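Local coordinates for large ribosomal subunit protein uL10 (PDB 1ZAV) that probably forms part of the ribosomal stalk on the large subunit and plays a central role in the ribosome's interaction with GTP-bound translation factors, at residues 56-61 with 83-88; 25-30 with 116-121; 10-15 with 63-68; 20-25 with 87-92. All coordinates share one frame; numbering follows the deposited sequence. Where two conformers were deposited one is given.

Contact 1. Residues 56-61 with 83-88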
# COMPACT_ATOMS: atom_id res chain seq x y z
N ARG A 56 1.57 31.39 -13.45
CA ARG A 56 1.29 32.81 -13.62
C ARG A 56 0.61 33.44 -12.41
O ARG A 56 -0.27 32.84 -11.79
CB ARG A 56 0.40 33.04 -14.84
CG ARG A 56 0.97 32.58 -16.16
CD ARG A 56 0.14 33.13 -17.32
NE ARG A 56 -1.23 32.63 -17.33
CZ ARG A 56 -2.18 33.06 -18.16
NH1 ARG A 56 -1.91 34.01 -19.05
NH2 ARG A 56 -3.40 32.54 -18.12
N VAL A 57 1.02 34.66 -12.08
CA VAL A 57 0.41 35.40 -10.98
C VAL A 57 -0.87 35.95 -11.60
O VAL A 57 -0.82 36.62 -12.64
CB VAL A 57 1.29 36.58 -10.52
CG1 VAL A 57 0.52 37.43 -9.51
CG2 VAL A 57 2.58 36.05 -9.89
N VAL A 58 -2.00 35.67 -10.98
CA VAL A 58 -3.28 36.13 -11.51
C VAL A 58 -4.18 36.73 -10.44
O VAL A 58 -4.37 36.16 -9.36
CB VAL A 58 -4.04 34.98 -12.20
CG1 VAL A 58 -5.34 35.51 -12.82
CG2 VAL A 58 -3.17 34.35 -13.27
N LYS A 59 -4.74 37.89 -10.75
CA LYS A 59 -5.64 38.59 -9.84
C LYS A 59 -6.77 37.67 -9.39
O LYS A 59 -7.33 36.91 -10.18
CB LYS A 59 -6.22 39.82 -10.55
CG LYS A 59 -6.83 39.49 -11.91
CD LYS A 59 -7.60 40.67 -12.48
CE LYS A 59 -8.77 41.05 -11.58
NZ LYS A 59 -8.33 41.66 -10.29
N ASN A 60 -7.10 37.75 -8.10
CA ASN A 60 -8.15 36.93 -7.52
C ASN A 60 -9.49 37.00 -8.24
O ASN A 60 -10.09 35.98 -8.57
CB ASN A 60 -8.36 37.32 -6.05
CG ASN A 60 -7.15 37.02 -5.20
OD1 ASN A 60 -6.71 35.87 -5.12
ND2 ASN A 60 -6.60 38.05 -4.56
N THR A 61 -9.97 38.22 -8.49
CA THR A 61 -11.25 38.40 -9.15
C THR A 61 -11.33 37.58 -10.44
O THR A 61 -12.32 36.89 -10.68
CB THR A 61 -11.50 39.90 -9.47
OG1 THR A 61 -11.54 40.64 -8.24
CG2 THR A 61 -12.84 40.08 -10.19
N THR A 83 -2.51 35.82 -5.56
CA THR A 83 -2.27 34.40 -5.76
C THR A 83 -1.80 34.03 -7.16
O THR A 83 -2.36 34.49 -8.16
CB THR A 83 -3.54 33.60 -5.46
OG1 THR A 83 -4.06 33.98 -4.18
CG2 THR A 83 -3.25 32.11 -5.46
N ALA A 84 -0.76 33.21 -7.22
CA ALA A 84 -0.23 32.75 -8.50
C ALA A 84 -0.87 31.39 -8.73
O ALA A 84 -1.30 30.73 -7.78
CB ALA A 84 1.28 32.63 -8.43
N VAL A 85 -0.93 30.97 -9.98
CA VAL A 85 -1.55 29.69 -10.27
C VAL A 85 -0.67 28.80 -11.15
O VAL A 85 -0.16 29.23 -12.18
CB VAL A 85 -2.94 29.92 -10.94
CG1 VAL A 85 -2.79 30.52 -12.32
CG2 VAL A 85 -3.68 28.64 -11.02
N LEU A 86 -0.51 27.56 -10.71
CA LEU A 86 0.29 26.57 -11.43
C LEU A 86 -0.68 25.56 -12.03
O LEU A 86 -1.41 24.89 -11.29
CB LEU A 86 1.24 25.87 -10.46
CG LEU A 86 2.23 24.80 -10.94
CD1 LEU A 86 3.08 24.35 -9.75
CD2 LEU A 86 1.50 23.61 -11.52
N TYR A 87 -0.72 25.45 -13.35
CA TYR A 87 -1.63 24.50 -13.95
C TYR A 87 -0.98 23.68 -15.04
O TYR A 87 0.00 24.11 -15.66
CB TYR A 87 -2.90 25.20 -14.46
CG TYR A 87 -2.69 26.27 -15.49
CD1 TYR A 87 -2.43 25.95 -16.82
CD2 TYR A 87 -2.77 27.61 -15.15
CE1 TYR A 87 -2.28 26.94 -17.79
CE2 TYR A 87 -2.62 28.61 -16.10
CZ TYR A 87 -2.38 28.27 -17.42
OH TYR A 87 -2.25 29.26 -18.35
N VAL A 88 -1.51 22.47 -15.24
CA VAL A 88 -1.00 21.54 -16.23
C VAL A 88 -2.08 21.23 -17.26
O VAL A 88 -3.20 20.87 -16.90
CB VAL A 88 -0.53 20.22 -15.58
CG1 VAL A 88 -0.14 19.21 -16.65
CG2 VAL A 88 0.65 20.50 -14.65
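Strand 53-58 pairs with strand 83-88 in an antiparallel ladder, and the register is set where Arg-56 faces Val-85. Arg-56 N donates to Val-85 O at 3.0 Å, and Val-85 N returns a bond to Arg-56 O at 2.7 Å, the two bonds of an antiparallel hydrogen-bonded pair. At the next, non-hydrogen-bonded pair, the CA atoms of Val-57 and Ala-84 close to 3.7 Å. On the face of these two residues Val-57 CG2 meets Ala-84 CB at 3.9 Å. Strand 53-58 is the outermost strand on this side of the chain's five-stranded antiparallel sheet; beyond strand 83-88 comes strand 24-28. On the other face, with Arg-56, Val-58 and Val-85, Val-58 CG2 touches Val-85 CG1, and the latter lies between its own backbone N and carbonyl carbon (chi1 68°), within 3.5 Å of Arg-56 O. Further along this face the Arg-56 chain bends at chi3, and its NE lies at the edge of the Tyr-87 ring, 3.7 Å from Tyr-87 OH; guanidinium and ring planes stand 82° apart. Met-15 of helix 5-19 packs on both Arg-56 and Val-58.

Contact 2. Residues 25-30 with 116-121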
# COMPACT_ATOMS: atom_id res chain seq x y z
N ILE A 25 -4.42 22.35 -10.88
CA ILE A 25 -4.56 23.77 -10.63
C ILE A 25 -4.08 23.87 -9.18
O ILE A 25 -4.72 23.35 -8.27
CB ILE A 25 -6.04 24.28 -10.71
CG1 ILE A 25 -6.58 24.11 -12.13
CG2 ILE A 25 -6.10 25.75 -10.33
CD1 ILE A 25 -8.07 24.48 -12.28
N LEU A 26 -2.92 24.49 -8.97
CA LEU A 26 -2.39 24.65 -7.62
C LEU A 26 -2.20 26.15 -7.36
O LEU A 26 -1.62 26.88 -8.17
CB LEU A 26 -1.06 23.88 -7.47
CG LEU A 26 -0.36 23.94 -6.11
CD1 LEU A 26 0.57 22.75 -5.93
CD2 LEU A 26 0.40 25.25 -6.00
N PHE A 27 -2.71 26.60 -6.22
CA PHE A 27 -2.65 28.00 -5.85
C PHE A 27 -1.49 28.27 -4.92
O PHE A 27 -1.39 27.63 -3.88
CB PHE A 27 -3.96 28.40 -5.20
CG PHE A 27 -5.15 28.14 -6.07
CD1 PHE A 27 -5.53 29.06 -7.04
CD2 PHE A 27 -5.88 26.96 -5.93
CE1 PHE A 27 -6.64 28.82 -7.87
CE2 PHE A 27 -6.99 26.70 -6.75
CZ PHE A 27 -7.36 27.63 -7.72
N ALA A 28 -0.66 29.24 -5.29
CA ALA A 28 0.52 29.59 -4.51
C ALA A 28 0.70 31.08 -4.21
O ALA A 28 0.33 31.94 -5.02
CB ALA A 28 1.77 29.08 -5.22
N ASP A 29 1.26 31.36 -3.04
CA ASP A 29 1.57 32.72 -2.62
C ASP A 29 2.99 32.92 -3.15
O ASP A 29 3.91 32.26 -2.68
CB ASP A 29 1.56 32.82 -1.09
CG ASP A 29 2.07 34.15 -0.58
OD1 ASP A 29 2.71 34.90 -1.36
OD2 ASP A 29 1.85 34.45 0.61
N PHE A 30 3.16 33.81 -4.12
CA PHE A 30 4.48 34.04 -4.70
C PHE A 30 5.02 35.43 -4.38
O PHE A 30 5.97 35.91 -5.02
CB PHE A 30 4.41 33.83 -6.22
CG PHE A 30 5.74 33.54 -6.87
CD1 PHE A 30 6.47 32.41 -6.51
CD2 PHE A 30 6.25 34.39 -7.85
CE1 PHE A 30 7.69 32.12 -7.11
CE2 PHE A 30 7.48 34.11 -8.46
CZ PHE A 30 8.20 32.98 -8.09
N GLY A 116 -2.80 24.78 -1.83
CA GLY A 116 -3.65 23.66 -2.20
C GLY A 116 -4.18 23.84 -3.61
O GLY A 116 -3.64 24.65 -4.37
N GLY A 117 -5.23 23.10 -3.97
CA GLY A 117 -5.78 23.22 -5.31
C GLY A 117 -6.62 22.03 -5.73
O GLY A 117 -7.28 21.42 -4.90
N PHE A 118 -6.59 21.72 -7.02
CA PHE A 118 -7.35 20.59 -7.54
C PHE A 118 -6.47 19.70 -8.38
O PHE A 118 -5.74 20.17 -9.26
CB PHE A 118 -8.53 21.08 -8.40
CG PHE A 118 -9.51 21.94 -7.65
CD1 PHE A 118 -9.30 23.31 -7.52
CD2 PHE A 118 -10.63 21.37 -7.05
CE1 PHE A 118 -10.20 24.10 -6.80
CE2 PHE A 118 -11.53 22.15 -6.33
CZ PHE A 118 -11.32 23.52 -6.21
N LEU A 119 -6.56 18.41 -8.13
CA LEU A 119 -5.76 17.45 -8.87
C LEU A 119 -6.70 16.45 -9.53
O LEU A 119 -7.43 15.72 -8.85
CB LEU A 119 -4.78 16.74 -7.93
CG LEU A 119 -3.50 16.16 -8.54
CD1 LEU A 119 -2.60 15.65 -7.42
CD2 LEU A 119 -3.83 15.03 -9.51
N GLU A 120 -6.70 16.44 -10.86
CA GLU A 120 -7.55 15.54 -11.62
C GLU A 120 -8.99 15.62 -11.14
O GLU A 120 -9.66 14.60 -10.94
CB GLU A 120 -6.99 14.12 -11.55
CG GLU A 120 -5.56 14.06 -12.13
CD GLU A 120 -4.98 12.66 -12.26
OE1 GLU A 120 -3.85 12.56 -12.79
OE2 GLU A 120 -5.62 11.67 -11.84
N GLY A 121 -9.46 16.85 -10.94
CA GLY A 121 -10.82 17.08 -10.50
C GLY A 121 -11.08 16.86 -9.02
O GLY A 121 -12.24 16.84 -8.59
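Phe-27 and Phe-118 meet on one face of the antiparallel sheet, where central strand 24-28 runs beside strand 114-119. In both residues CG is anti to the carbonyl carbon and beside the backbone N (chi1 -57° in Phe-27, -60° in Phe-118), and the side chains then cross obliquely. They touch rim to rim: Phe-27 CE2 lies 4.1 Å from Phe-118 CE1, each near the plane of the other ring. The Phe-27 ring also turns its CD2 edge to the neighbouring strand, with Gly-117 CA 3.8 Å from CD2 and near the ring plane. Separately, Gly-117 has no side chain to hold the backbones apart, and its CA makes a CA-H...O contact of 3.1 Å with Ile-25 O. Leu-26, with CG anti to its backbone N, belongs to the other face and sends CG to 3.8 Å from Gly-116 O. Outside the pair, Tyr-72 meets the Phe-118 ring edge-to-face, and Phe-78 meets the Phe-27 ring with the planes about 20° apart, so the two phenylalanines are part of a larger aromatic cluster. Beneath the rings, Ile-25 and Phe-118 exchange two backbone hydrogen bonds, and Phe-27 N donates another to Gly-116 O at 2.8 Å.

Contact 3. Residues 10-15 with 63-68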
# COMPACT_ATOMS: atom_id res chain seq x y z
N LEU A 10 -13.32 38.29 -22.48
CA LEU A 10 -12.44 37.42 -23.25
C LEU A 10 -11.38 36.78 -22.35
O LEU A 10 -11.08 35.59 -22.47
CB LEU A 10 -11.75 38.23 -24.36
CG LEU A 10 -11.23 37.50 -25.60
CD1 LEU A 10 -10.87 38.53 -26.67
CD2 LEU A 10 -10.02 36.66 -25.25
N ILE A 11 -10.83 37.57 -21.44
CA ILE A 11 -9.82 37.06 -20.52
C ILE A 11 -10.45 36.00 -19.61
O ILE A 11 -9.85 34.95 -19.39
CB ILE A 11 -9.24 38.21 -19.68
CG1 ILE A 11 -8.51 39.18 -20.60
CG2 ILE A 11 -8.29 37.67 -18.61
CD1 ILE A 11 -7.99 40.43 -19.92
N VAL A 12 -11.66 36.26 -19.12
CA VAL A 12 -12.36 35.31 -18.25
C VAL A 12 -12.71 34.04 -19.02
O VAL A 12 -12.54 32.93 -18.53
CB VAL A 12 -13.69 35.92 -17.69
CG1 VAL A 12 -14.49 34.85 -16.95
CG2 VAL A 12 -13.37 37.08 -16.75
N LYS A 13 -13.22 34.21 -20.24
CA LYS A 13 -13.60 33.06 -21.05
C LYS A 13 -12.37 32.19 -21.34
O LYS A 13 -12.42 30.98 -21.18
CB LYS A 13 -14.21 33.54 -22.37
CG LYS A 13 -14.57 32.44 -23.35
CD LYS A 13 -16.01 31.99 -23.22
CE LYS A 13 -16.48 31.32 -24.50
NZ LYS A 13 -16.32 32.23 -25.68
N GLU A 14 -11.28 32.83 -21.75
CA GLU A 14 -10.05 32.11 -22.06
C GLU A 14 -9.61 31.27 -20.87
O GLU A 14 -9.37 30.07 -20.99
CB GLU A 14 -8.94 33.08 -22.43
CG GLU A 14 -9.17 33.80 -23.75
CD GLU A 14 -7.98 34.66 -24.15
OE1 GLU A 14 -7.52 35.48 -23.33
OE2 GLU A 14 -7.53 34.52 -25.31
N MET A 15 -9.49 31.92 -19.72
CA MET A 15 -9.07 31.26 -18.49
C MET A 15 -10.03 30.13 -18.13
O MET A 15 -9.61 29.02 -17.81
CB MET A 15 -9.03 32.28 -17.36
CG MET A 15 -8.49 31.74 -16.07
SD MET A 15 -6.72 31.90 -16.01
CE MET A 15 -6.59 33.36 -15.04
N LEU A 63 -9.47 34.94 -11.30
CA LEU A 63 -9.44 33.52 -10.95
C LEU A 63 -10.82 33.05 -10.51
O LEU A 63 -11.30 32.00 -10.95
CB LEU A 63 -8.45 33.27 -9.81
CG LEU A 63 -6.96 33.29 -10.19
CD1 LEU A 63 -6.13 32.94 -8.97
CD2 LEU A 63 -6.72 32.29 -11.31
N ASN A 64 -11.45 33.83 -9.64
CA ASN A 64 -12.76 33.49 -9.13
C ASN A 64 -13.77 33.27 -10.27
O ASN A 64 -14.38 32.21 -10.36
CB ASN A 64 -13.26 34.58 -8.18
CG ASN A 64 -14.21 34.04 -7.13
OD1 ASN A 64 -15.23 33.43 -7.45
ND2 ASN A 64 -13.87 34.26 -5.86
N LEU A 65 -13.94 34.26 -11.14
CA LEU A 65 -14.89 34.12 -12.24
C LEU A 65 -14.55 32.96 -13.18
O LEU A 65 -15.44 32.26 -13.67
CB LEU A 65 -14.99 35.42 -13.05
CG LEU A 65 -15.59 36.66 -12.37
CD1 LEU A 65 -15.75 37.78 -13.40
CD2 LEU A 65 -16.95 36.33 -11.77
N ALA A 66 -13.26 32.75 -13.44
CA ALA A 66 -12.85 31.66 -14.32
C ALA A 66 -13.19 30.30 -13.70
O ALA A 66 -13.66 29.40 -14.39
CB ALA A 66 -11.36 31.75 -14.61
N LEU A 67 -12.94 30.15 -12.41
CA LEU A 67 -13.23 28.89 -11.72
C LEU A 67 -14.74 28.71 -11.60
O LEU A 67 -15.26 27.61 -11.79
CB LEU A 67 -12.60 28.90 -10.32
CG LEU A 67 -11.08 28.78 -10.30
CD1 LEU A 67 -10.53 29.27 -8.97
CD2 LEU A 67 -10.71 27.33 -10.57
N LYS A 68 -15.43 29.79 -11.27
CA LYS A 68 -16.88 29.76 -11.14
C LYS A 68 -17.50 29.23 -12.43
O LYS A 68 -18.29 28.29 -12.42
CB LYS A 68 -17.40 31.17 -10.84
CG LYS A 68 -18.88 31.23 -10.45
CD LYS A 68 -19.26 32.66 -10.08
CE LYS A 68 -20.60 32.72 -9.36
NZ LYS A 68 -21.69 32.08 -10.13
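Met-15 and Ala-66 make the tightest meeting between helix 5-19 and helix 60-69: Met-15 CG stands 3.2 Å from Ala-66 CB, closer than usual for two carbons, and Met-15 CB adds a contact at 3.6 Å to the same methyl. Met-15 CG is anti to its backbone N (chi1 -174°); past it the chain bends at chi2 and chi3, and the terminal CE reaches Leu-63 CD2 at 3.9 Å. One turn earlier, Val-12 presents both methyls to Leu-65, with CG1 4.0 Å from Leu-65 CB and CG2 4.2 Å from Leu-65 CD1. The short helical segments approach to 8.4 Å between axes with a crossing angle of -51°, a close helix-helix packing in which the small Ala-66 lies opposite Val-12, their CA atoms 5.4 Å apart. The Leu-65 side of this apolar patch is open to solvent, whereas further contacts position its inner side. Met-15 also packs on Arg-56 and Val-58 of strand 53-58, while Phe-19 lies against Leu-63 and Ala-66. Within the segments, then, the contact is apolar packing without a hydrogen bond, and Ser-16 OG, bonded to both Val-12 O and Ala-66 O, adds a polar link at its border.

Contact 4. Residues 20-25 with 87-92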
# COMPACT_ATOMS: atom_id res chain seq x y z
N LYS A 20 -11.02 24.25 -17.74
CA LYS A 20 -11.92 23.16 -18.08
C LYS A 20 -11.15 21.95 -18.61
O LYS A 20 -11.69 20.86 -18.71
CB LYS A 20 -12.95 23.59 -19.12
CG LYS A 20 -14.09 24.45 -18.59
CD LYS A 20 -15.19 24.60 -19.63
CE LYS A 20 -15.80 23.25 -20.00
NZ LYS A 20 -16.73 23.35 -21.15
N LYS A 21 -9.88 22.14 -18.97
CA LYS A 21 -9.11 21.03 -19.50
C LYS A 21 -7.85 20.67 -18.71
O LYS A 21 -7.14 19.74 -19.08
CB LYS A 21 -8.72 21.31 -20.96
CG LYS A 21 -7.53 22.24 -21.14
CD LYS A 21 -6.88 22.00 -22.50
CE LYS A 21 -5.55 22.74 -22.64
NZ LYS A 21 -4.78 22.29 -23.84
N THR A 22 -7.57 21.41 -17.65
CA THR A 22 -6.39 21.17 -16.82
C THR A 22 -6.50 19.93 -15.96
O THR A 22 -7.60 19.51 -15.60
CB THR A 22 -6.14 22.36 -15.89
OG1 THR A 22 -7.36 22.69 -15.22
CG2 THR A 22 -5.64 23.55 -16.69
N SER A 23 -5.35 19.34 -15.62
CA SER A 23 -5.31 18.15 -14.79
C SER A 23 -4.80 18.54 -13.40
O SER A 23 -4.81 17.75 -12.47
CB SER A 23 -4.40 17.09 -15.41
OG SER A 23 -3.04 17.49 -15.40
N LEU A 24 -4.36 19.79 -13.29
CA LEU A 24 -3.85 20.33 -12.04
C LEU A 24 -4.01 21.85 -12.03
O LEU A 24 -3.78 22.52 -13.04
CB LEU A 24 -2.36 19.98 -11.85
CG LEU A 24 -1.65 20.81 -10.76
CD1 LEU A 24 -2.19 20.40 -9.40
CD2 LEU A 24 -0.14 20.59 -10.79
N ILE A 25 -4.42 22.35 -10.88
CA ILE A 25 -4.56 23.77 -10.63
C ILE A 25 -4.08 23.87 -9.18
O ILE A 25 -4.72 23.35 -8.27
CB ILE A 25 -6.04 24.28 -10.71
CG1 ILE A 25 -6.58 24.11 -12.13
CG2 ILE A 25 -6.10 25.75 -10.33
CD1 ILE A 25 -8.07 24.48 -12.28
N TYR A 87 -0.72 25.45 -13.35
CA TYR A 87 -1.63 24.50 -13.95
C TYR A 87 -0.98 23.68 -15.04
O TYR A 87 0.00 24.11 -15.66
CB TYR A 87 -2.90 25.20 -14.46
CG TYR A 87 -2.69 26.27 -15.49
CD1 TYR A 87 -2.43 25.95 -16.82
CD2 TYR A 87 -2.77 27.61 -15.15
CE1 TYR A 87 -2.28 26.94 -17.79
CE2 TYR A 87 -2.62 28.61 -16.10
CZ TYR A 87 -2.38 28.27 -17.42
OH TYR A 87 -2.25 29.26 -18.35
N VAL A 88 -1.51 22.47 -15.24
CA VAL A 88 -1.00 21.54 -16.23
C VAL A 88 -2.08 21.23 -17.26
O VAL A 88 -3.20 20.87 -16.90
CB VAL A 88 -0.53 20.22 -15.58
CG1 VAL A 88 -0.14 19.21 -16.65
CG2 VAL A 88 0.65 20.50 -14.65
N THR A 89 -1.73 21.36 -18.54
CA THR A 89 -2.68 21.07 -19.60
C THR A 89 -2.27 19.82 -20.37
O THR A 89 -3.10 19.20 -21.04
CB THR A 89 -2.81 22.27 -20.58
OG1 THR A 89 -1.51 22.72 -20.98
CG2 THR A 89 -3.55 23.43 -19.91
N GLU A 90 -1.00 19.44 -20.27
CA GLU A 90 -0.52 18.25 -20.95
C GLU A 90 0.59 17.58 -20.16
O GLU A 90 1.52 18.24 -19.71
CB GLU A 90 -0.00 18.58 -22.36
CG GLU A 90 0.18 17.31 -23.19
CD GLU A 90 0.78 17.54 -24.56
OE1 GLU A 90 0.78 16.59 -25.36
OE2 GLU A 90 1.26 18.67 -24.83
N GLY A 91 0.48 16.26 -20.00
CA GLY A 91 1.45 15.49 -19.25
C GLY A 91 0.91 15.16 -17.86
O GLY A 91 -0.02 15.80 -17.39
N ASP A 92 1.49 14.15 -17.21
CA ASP A 92 1.03 13.78 -15.86
C ASP A 92 1.37 14.96 -14.95
O ASP A 92 2.51 15.42 -14.92
CB ASP A 92 1.70 12.50 -15.38
CG ASP A 92 1.13 12.01 -14.06
OD1 ASP A 92 1.57 12.52 -13.02
OD2 ASP A 92 0.22 11.15 -14.08
O HOH W 1 -6.42 18.56 -21.49
O HOH W 2 -2.33 17.17 -18.14
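Thr-22 and Thr-89 both hold OG1 between the backbone N and the carbonyl carbon (chi1 49° in each), which leaves CG2 anti to the carbonyl carbon; the two CG2 methyls meet at 3.8 Å. Thr-22 CG2 also lies obliquely by the Tyr-87 ring, 4.0 Å from Tyr-87 CD1. From the solvent-exposed side comes the extended aliphatic chain of Lys-21, which packs on Thr-89: Lys-21 CE is 3.5 Å from Thr-89 CG2, rather tight for carbons. On the far side of the backbone, Leu-24 CD2 touches Val-88 CG2 at 3.9 Å, and Val-97 and Ala-96 of helix 94-106 continue this apolar layer. Ser-23 OG lies 3.6 Å from Val-88 CG1.

The main chains are joined by two hydrogen bonds. Ser-23 N donates to Val-88 O at 2.9 Å, and Val-88 N to Leu-24 O in a longer, more bent bond. Water extends the link where the strands end: one molecule bonds to Ser-23 OG and donates to Gly-91 O, 2.8 Å from that carbonyl oxygen, while another donates to Lys-21 O and weakly to Thr-89 O. Leu-24 N, buried here, has no hydrogen-bonding partner in the model. Beyond the strand, Asp-92 OD1 accepts from Val-94 N, capping the start of helix 94-106. This is the end of an antiparallel strand pair within the five-stranded sheet, where strand 24-28 begins and strand 83-88 passes into the capped loop before that helix.

Overall arrangement
Contacts 1, 4 and 2 follow one another across a single antiparallel sheet ordered 53-58, 83-88, 24-28, 114-119, 122-125. Contact 1 joins the first two strands, contact 4 the second and third, and contact 2 the third and fourth. The centres of contacts 1 and 2 are about 9 Å apart. Contact 3 packs helix 5-19 against helix 60-69, its centre about 11 Å from that of contact 1, touching it through Met-15 and Val-58. Along the chain, contact 3 crosses the other three and contact 2 crosses contact 4, while contact 1 falls within the span closed by contact 2. Distant segments are thus interleaved into one compact globular part, apart from the region that binds L7/L12 dimers.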